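Local coordinates for putative cell invasion protein with MAC/Perforin domain (Bacteroides thetaiotaomicron VPI-5482, PDB 3KK7), which is of undetermined function but, as a member of the membrane-attack complex/perforin (MACPF) family, may act at membranes, possibly in cell invasion, at residues F111-L114 against E115-K118; K141-K144 against E145-H149; S317-L320 against T321-L324. All blocks are in the same frame, centred on the assembly; numbering follows the deposited sequence.

Contact 1 (F111-L114 against E115-K118); sequences FDRL and EKNK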
loop_
_atom_site.group_PDB
_atom_site.type_symbol
_atom_site.label_atom_id
_atom_site.label_comp_id
_atom_site.label_asym_id
_atom_site.label_seq_id
_atom_site.Cartn_x
_atom_site.Cartn_y
_atom_site.Cartn_z
ATOM N N PHE A 111 22.181 -2.933 -3.053
ATOM C CA PHE A 111 20.786 -2.550 -3.095
ATOM C C PHE A 111 20.360 -1.662 -1.943
ATOM O O PHE A 111 19.323 -1.043 -2.027
ATOM C CB PHE A 111 19.912 -3.776 -3.369
ATOM C CG PHE A 111 20.218 -4.373 -4.709
ATOM C CD1 PHE A 111 19.755 -3.765 -5.873
ATOM C CD2 PHE A 111 21.086 -5.434 -4.831
ATOM C CE1 PHE A 111 20.108 -4.278 -7.146
ATOM C CE2 PHE A 111 21.453 -5.934 -6.081
ATOM C CZ PHE A 111 20.971 -5.357 -7.234
ATOM N N ASP A 112 21.178 -1.510 -0.913
ATOM C CA ASP A 112 20.913 -0.465 0.067
ATOM C C ASP A 112 21.405 0.856 -0.468
ATOM O O ASP A 112 20.733 1.890 -0.332
ATOM C CB ASP A 112 21.557 -0.775 1.408
ATOM C CG ASP A 112 20.830 -1.862 2.145
ATOM O OD1 ASP A 112 19.624 -2.089 1.869
ATOM O OD2 ASP A 112 21.460 -2.476 3.029
ATOM N N ARG A 113 22.560 0.830 -1.116
ATOM C CA ARG A 113 23.094 2.036 -1.738
ATOM C C ARG A 113 22.177 2.555 -2.857
ATOM O O ARG A 113 22.307 3.704 -3.226
ATOM C CB ARG A 113 24.492 1.796 -2.302
ATOM C CG ARG A 113 25.539 1.296 -1.280
ATOM C CD ARG A 113 26.139 2.368 -0.451
ATOM N NE ARG A 113 26.601 3.488 -1.262
ATOM C CZ ARG A 113 26.975 4.662 -0.766
ATOM N NH1 ARG A 113 26.975 4.862 0.555
ATOM N NH2 ARG A 113 27.365 5.630 -1.586
ATOM N N LEU A 114 21.289 1.709 -3.396
ATOM C CA LEU A 114 20.302 2.123 -4.410
ATOM C C LEU A 114 19.580 3.421 -4.012
ATOM O O LEU A 114 19.297 4.288 -4.858
ATOM C CB LEU A 114 19.262 1.011 -4.633
ATOM C CG LEU A 114 18.110 1.286 -5.604
ATOM C CD1 LEU A 114 18.569 1.793 -7.010
ATOM C CD2 LEU A 114 17.253 0.015 -5.738
ATOM N N GLU A 115 19.317 3.536 -2.710
ATOM C CA GLU A 115 18.634 4.690 -2.143
ATOM C C GLU A 115 19.563 5.740 -1.495
ATOM O O GLU A 115 19.116 6.593 -0.746
ATOM C CB GLU A 115 17.563 4.200 -1.158
ATOM C CG GLU A 115 16.294 3.788 -1.861
ATOM C CD GLU A 115 15.604 4.974 -2.522
ATOM O OE1 GLU A 115 14.993 5.805 -1.798
ATOM O OE2 GLU A 115 15.701 5.085 -3.769
ATOM N N LYS A 116 20.839 5.719 -1.826
ATOM C CA LYS A 116 21.775 6.708 -1.288
ATOM C C LYS A 116 21.333 8.164 -1.536
ATOM O O LYS A 116 21.661 9.022 -0.736
ATOM C CB LYS A 116 23.194 6.510 -1.851
ATOM C CG LYS A 116 23.393 6.924 -3.333
ATOM C CD LYS A 116 24.793 6.577 -3.798
ATOM C CE LYS A 116 25.118 7.193 -5.126
ATOM N NZ LYS A 116 26.561 6.968 -5.500
ATOM N N ASN A 117 20.649 8.439 -2.641
ATOM C CA ASN A 117 20.089 9.768 -2.928
ATOM C C ASN A 117 18.592 9.864 -2.667
ATOM O O ASN A 117 17.938 10.802 -3.089
ATOM C CB ASN A 117 20.389 10.154 -4.380
ATOM C CG ASN A 117 21.885 10.231 -4.666
ATOM O OD1 ASN A 117 22.690 10.394 -3.759
ATOM N ND2 ASN A 117 22.253 10.121 -5.938
ATOM N N LYS A 118 18.059 8.866 -1.978
ATOM C CA LYS A 118 16.660 8.822 -1.614
ATOM C C LYS A 118 15.715 9.038 -2.808
ATOM O O LYS A 118 14.640 9.619 -2.670
ATOM C CB LYS A 118 16.408 9.858 -0.511
ATOM C CG LYS A 118 17.097 9.532 0.792
ATOM C CD LYS A 118 16.522 10.406 1.910
ATOM C CE LYS A 118 16.945 9.929 3.314
ATOM N NZ LYS A 118 16.786 11.062 4.287
HETATM O O HOH W 1 18.954 6.977 -4.573
#

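Contact 2 (K141-K144 against E145-H149); sequences KTIK and ETFVH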
loop_
_atom_site.group_PDB
_atom_site.type_symbol
_atom_site.label_atom_id
_atom_site.label_comp_id
_atom_site.label_asym_id
_atom_site.label_seq_id
_atom_site.Cartn_x
_atom_site.Cartn_y
_atom_site.Cartn_z
ATOM N N LYS A 141 15.605 -7.870 -8.609
ATOM C CA LYS A 141 14.918 -8.850 -9.434
ATOM C C LYS A 141 15.027 -8.468 -10.927
ATOM O O LYS A 141 15.352 -9.305 -11.771
ATOM C CB LYS A 141 13.461 -8.988 -8.952
ATOM C CG LYS A 141 12.584 -9.879 -9.815
ATOM C CD LYS A 141 11.216 -10.167 -9.147
ATOM C CE LYS A 141 10.301 -11.009 -10.047
ATOM N NZ LYS A 141 9.880 -10.288 -11.301
ATOM N N THR A 142 14.816 -7.190 -11.224
ATOM C CA THR A 142 14.947 -6.679 -12.562
ATOM C C THR A 142 16.374 -6.796 -13.058
ATOM O O THR A 142 16.599 -7.246 -14.191
ATOM C CB THR A 142 14.501 -5.183 -12.655
ATOM O OG1 THR A 142 13.163 -5.063 -12.177
ATOM C CG2 THR A 142 14.574 -4.666 -14.093
ATOM N N ILE A 143 17.342 -6.387 -12.229
ATOM C CA ILE A 143 18.745 -6.493 -12.653
ATOM C C ILE A 143 19.020 -7.943 -13.038
ATOM O O ILE A 143 19.555 -8.213 -14.113
ATOM C CB ILE A 143 19.785 -6.107 -11.581
ATOM C CG1 ILE A 143 19.536 -4.701 -11.040
ATOM C CG2 ILE A 143 21.193 -6.182 -12.168
ATOM C CD1 ILE A 143 19.472 -3.631 -12.090
ATOM N N LYS A 144 18.613 -8.872 -12.184
ATOM C CA LYS A 144 18.877 -10.271 -12.444
ATOM C C LYS A 144 18.191 -10.780 -13.719
ATOM O O LYS A 144 18.753 -11.610 -14.409
ATOM C CB LYS A 144 18.500 -11.134 -11.244
ATOM C CG LYS A 144 19.424 -10.997 -10.053
ATOM C CD LYS A 144 19.143 -12.130 -9.052
ATOM C CE LYS A 144 20.116 -12.144 -7.912
ATOM N NZ LYS A 144 19.883 -13.326 -7.023
ATOM N N GLU A 145 17.022 -10.245 -14.053
ATOM C CA GLU A 145 16.302 -10.676 -15.258
ATOM C C GLU A 145 16.827 -9.988 -16.489
ATOM O O GLU A 145 16.689 -10.517 -17.585
ATOM C CB GLU A 145 14.797 -10.392 -15.156
ATOM C CG GLU A 145 14.060 -11.268 -14.176
ATOM C CD GLU A 145 12.661 -10.781 -13.839
ATOM O OE1 GLU A 145 12.203 -9.753 -14.376
ATOM O OE2 GLU A 145 11.998 -11.445 -13.016
ATOM N N THR A 146 17.410 -8.801 -16.330
ATOM C CA THR A 146 17.836 -7.987 -17.485
ATOM C C THR A 146 19.212 -8.345 -17.965
ATOM O O THR A 146 19.536 -8.141 -19.136
ATOM C CB THR A 146 17.883 -6.516 -17.131
ATOM O OG1 THR A 146 16.611 -6.127 -16.629
ATOM C CG2 THR A 146 18.233 -5.686 -18.321
ATOM N N PHE A 147 20.036 -8.831 -17.053
ATOM C CA PHE A 147 21.417 -9.119 -17.378
ATOM C C PHE A 147 21.648 -10.606 -17.351
ATOM O O PHE A 147 21.104 -11.325 -16.517
ATOM C CB PHE A 147 22.391 -8.345 -16.481
ATOM C CG PHE A 147 22.329 -6.880 -16.714
ATOM C CD1 PHE A 147 22.999 -6.318 -17.780
ATOM C CD2 PHE A 147 21.517 -6.071 -15.943
ATOM C CE1 PHE A 147 22.890 -4.957 -18.044
ATOM C CE2 PHE A 147 21.412 -4.730 -16.195
ATOM C CZ PHE A 147 22.103 -4.166 -17.246
ATOM N N VAL A 148 22.425 -11.054 -18.327
ATOM C CA VAL A 148 22.722 -12.464 -18.513
ATOM C C VAL A 148 23.203 -12.967 -17.168
ATOM O O VAL A 148 23.809 -12.212 -16.400
ATOM C CB VAL A 148 23.778 -12.673 -19.669
ATOM C CG1 VAL A 148 24.531 -13.996 -19.523
ATOM C CG2 VAL A 148 23.094 -12.532 -21.069
ATOM N N HIS A 149 22.844 -14.211 -16.875
ATOM C CA HIS A 149 23.268 -14.931 -15.686
ATOM C C HIS A 149 24.808 -14.858 -15.487
ATOM O O HIS A 149 25.560 -15.002 -16.465
ATOM C CB HIS A 149 22.781 -16.383 -15.834
ATOM C CG HIS A 149 23.234 -17.298 -14.734
ATOM N ND1 HIS A 149 22.677 -17.271 -13.471
ATOM C CD2 HIS A 149 24.193 -18.259 -14.709
ATOM C CE1 HIS A 149 23.281 -18.172 -12.712
ATOM N NE2 HIS A 149 24.200 -18.788 -13.440
#

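Contact 3 (S317-L320 against T321-L324); sequences SIDL and TPWL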
loop_
_atom_site.group_PDB
_atom_site.type_symbol
_atom_site.label_atom_id
_atom_site.label_comp_id
_atom_site.label_asym_id
_atom_site.label_seq_id
_atom_site.Cartn_x
_atom_site.Cartn_y
_atom_site.Cartn_z
ATOM N N SER A 317 25.965 0.599 -29.845
ATOM C CA SER A 317 25.393 1.915 -29.623
ATOM C C SER A 317 24.050 2.002 -30.286
ATOM O O SER A 317 23.860 1.459 -31.372
ATOM C CB SER A 317 26.295 2.990 -30.223
ATOM O OG SER A 317 27.515 3.016 -29.510
ATOM N N ILE A 318 23.141 2.716 -29.630
ATOM C CA ILE A 318 21.803 2.924 -30.110
ATOM C C ILE A 318 21.558 4.406 -30.302
ATOM O O ILE A 318 21.806 5.187 -29.387
ATOM C CB ILE A 318 20.789 2.452 -29.097
ATOM C CG1 ILE A 318 21.113 1.022 -28.638
ATOM C CG2 ILE A 318 19.385 2.566 -29.694
ATOM C CD1 ILE A 318 20.174 0.506 -27.513
ATOM N N ASP A 319 21.051 4.774 -31.480
ATOM C CA ASP A 319 20.674 6.144 -31.817
ATOM C C ASP A 319 19.229 6.360 -31.376
ATOM O O ASP A 319 18.328 5.717 -31.914
ATOM C CB ASP A 319 20.800 6.351 -33.343
ATOM C CG ASP A 319 20.473 7.779 -33.803
ATOM O OD1 ASP A 319 20.712 8.758 -33.052
ATOM O OD2 ASP A 319 19.994 7.913 -34.951
ATOM N N LEU A 320 19.003 7.241 -30.398
ATOM C CA LEU A 320 17.643 7.570 -30.002
ATOM C C LEU A 320 17.146 8.868 -30.672
ATOM O O LEU A 320 16.108 9.418 -30.274
ATOM C CB LEU A 320 17.520 7.652 -28.477
ATOM C CG LEU A 320 17.776 6.321 -27.752
ATOM C CD1 LEU A 320 17.947 6.538 -26.246
ATOM C CD2 LEU A 320 16.682 5.324 -28.064
ATOM N N THR A 321 17.847 9.347 -31.701
ATOM C CA THR A 321 17.481 10.626 -32.284
ATOM C C THR A 321 16.038 10.628 -32.806
ATOM O O THR A 321 15.286 11.506 -32.439
ATOM C CB THR A 321 18.507 11.122 -33.322
ATOM O OG1 THR A 321 19.781 11.247 -32.678
ATOM C CG2 THR A 321 18.099 12.484 -33.892
ATOM N N PRO A 322 15.629 9.618 -33.598
ATOM C CA PRO A 322 14.227 9.578 -34.051
ATOM C C PRO A 322 13.242 9.589 -32.898
ATOM O O PRO A 322 12.225 10.293 -32.963
ATOM C CB PRO A 322 14.130 8.258 -34.820
ATOM C CG PRO A 322 15.531 7.994 -35.262
ATOM C CD PRO A 322 16.388 8.471 -34.114
ATOM N N TRP A 323 13.530 8.813 -31.855
ATOM C CA TRP A 323 12.658 8.796 -30.690
ATOM C C TRP A 323 12.584 10.184 -30.008
ATOM O O TRP A 323 11.501 10.649 -29.634
ATOM C CB TRP A 323 13.095 7.728 -29.689
ATOM C CG TRP A 323 12.365 7.819 -28.442
ATOM C CD1 TRP A 323 11.124 7.307 -28.169
ATOM C CD2 TRP A 323 12.793 8.486 -27.260
ATOM N NE1 TRP A 323 10.766 7.612 -26.873
ATOM C CE2 TRP A 323 11.780 8.331 -26.298
ATOM C CE3 TRP A 323 13.946 9.174 -26.916
ATOM C CZ2 TRP A 323 11.881 8.860 -25.024
ATOM C CZ3 TRP A 323 14.049 9.693 -25.656
ATOM C CH2 TRP A 323 13.021 9.532 -24.718
ATOM N N LEU A 324 13.725 10.847 -29.864
ATOM C CA LEU A 324 13.743 12.135 -29.212
ATOM C C LEU A 324 12.854 13.092 -29.984
ATOM O O LEU A 324 12.036 13.792 -29.401
ATOM C CB LEU A 324 15.166 12.683 -29.121
ATOM C CG LEU A 324 15.315 14.038 -28.417
ATOM C CD1 LEU A 324 14.960 13.915 -26.948
ATOM C CD2 LEU A 324 16.725 14.570 -28.586
HETATM O O HOH W 2 15.204 6.036 -31.774
#

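Contact 1 (F111-L114 against E115-K118)
Two tight turns in succession, a short 3-10 segment that sets R113 against K116 and a type I beta turn from E115 to K118, shape this part of the loop that leaves strand 93-108. The 3-10 spacing is carried by consecutive backbone bonds, E115 N to D112 O at 3.2 Å and K116 N to R113 O at 2.9 Å. The beta turn is closed by K118 N on E115 O, 2.8 Å away. A water links the two turns, donating to L114 O at 2.7 Å and accepting from N117 N at 3.0 Å. Among the side chains, R113 starts out away from the later residues, but bends at chi2 and chi3 fold it back until NH2 lies 3.5 Å from K116 CD. K116 CB stands over one face of the guanidinium, displaced toward its rim. The CG of K116 sits between its backbone N and carbonyl carbon (chi1 73°), which brings the aliphatic chain past R113 O before it runs out extended. R113 NH2 and K116 NZ lie 4.2 Å apart, and both form salt bridges to E240 OE1, whose negative charge probably offsets much of the repulsion between them; K116 NZ also bonds S107 O. The side chain of the buried E115 bonds to residues just ahead in the loop, OE1 to T121 OG1 and OE2 to F120 N. K116 touches L106 and R113 touches Y108, at the end of strand 93-108, while L114 and E115 pack against F135 of helix 133-146, where D112 also pairs with K136.

Contact 2 (K141-K144 against E145-H149)
I143 meets the ring of F147 one turn further on, its CG2 branch 3.8 Å from CD2 as the two side chains cross. I143 O lies near the plane of the same ring, at its edge, 3.4 Å from CD2. T146 CG2 stands over one face of the phenyl group, displaced toward its rim. F147 N still bonds I143 O (3.0 Å), although F147 is the first residue to leave helical backbone angles. Residues 141-146 form the C-terminal end of helix 133-146, which lies in the connection between the antiparallel strands 93-108 and 157-173. This placement is consistent with the first helical cluster of the MACPF fold, which in pore-forming relatives refolds into a membrane-spanning hairpin; whether it does so here is unknown. T146 reinforces the last turn: T142 O receives both T146 N at 2.8 Å and T146 OG1 at 2.7 Å, the hydroxyl coming from above the carbonyl plane. The T146 hydroxyl lies beside that residue's own backbone N (chi1 -56°), which turns it back along the helix. T142 and T146 run side by side in the same direction, and the T142 hydroxyl is bonded to G138 O and T66 O. On an exposed flank, K141 NZ forms a salt bridge with E145 OE2 at 3.0 Å, meeting the carboxylate on its syn side. A bend at the end of the lysine chain (chi4 -66°) curls the ammonium group toward E145. T146 and F147 also touch S294 and S292 of strand 288-298, respectively.

Contact 3 (S317-L320 against T321-L324)
The chain passes directly from strand 318-319 into helix 321-326, with L320 at the N-cap position between them. L324 N bonds L320 O at 2.8 Å, and a water ties D319 O to W323 N across the junction. Just before the cap, D319 has CG anti to its backbone N (chi1 -178°), which carries the carboxylate forward over the start of the helix. There OD1 accepts T321 OG1 at 2.7 Å on its syn side, 18° out of the carboxylate plane. T321 N adds a weak bond to the same OD1, 3.2 Å away, in the manner of an Asx turn. The other oxygen, OD2, rests 3.7 Å from P322 CD. This helix start lies at the edge of a small antiparallel sheet, where strand 318-319 flanks strand 271-274, and T321 OG1 is also bonded to L272 N. With an alanine in place of T321, D319 OD1 is likely to be left with the weak backbone bond alone from this segment, and L272 N to lose its hydroxyl partner. On the buried side, L320 CB lies 4.2 Å from W323 CE3, and L320 O sits at the indole edge, near the ring plane. W323 NE1 bonds G299 O, while L320 and W323 both pack on A222 of strand 220-230.

Overall arrangement
Along the chain the three contacts follow in series; none nests within or crosses another. Contact 1 closes two turns soon after strand 93-108, and contact 2 ends the helix that follows before the chain returns through strand 157-173. The two meet directly, F111 CE1 lying 4.0 Å from I143 CG1, so the loop packs on the helix it leads to. Contact 3 comes much later, beyond strand 288-298, and joins the small sheet of strands 251-254, 271-274 and 318-319 to a short helix. It touches neither of the others, its nearest atoms being about 11 Å from contact 2, yet contacts 2 and 3 both pack on strand 288-298 of the large MACPF sheet.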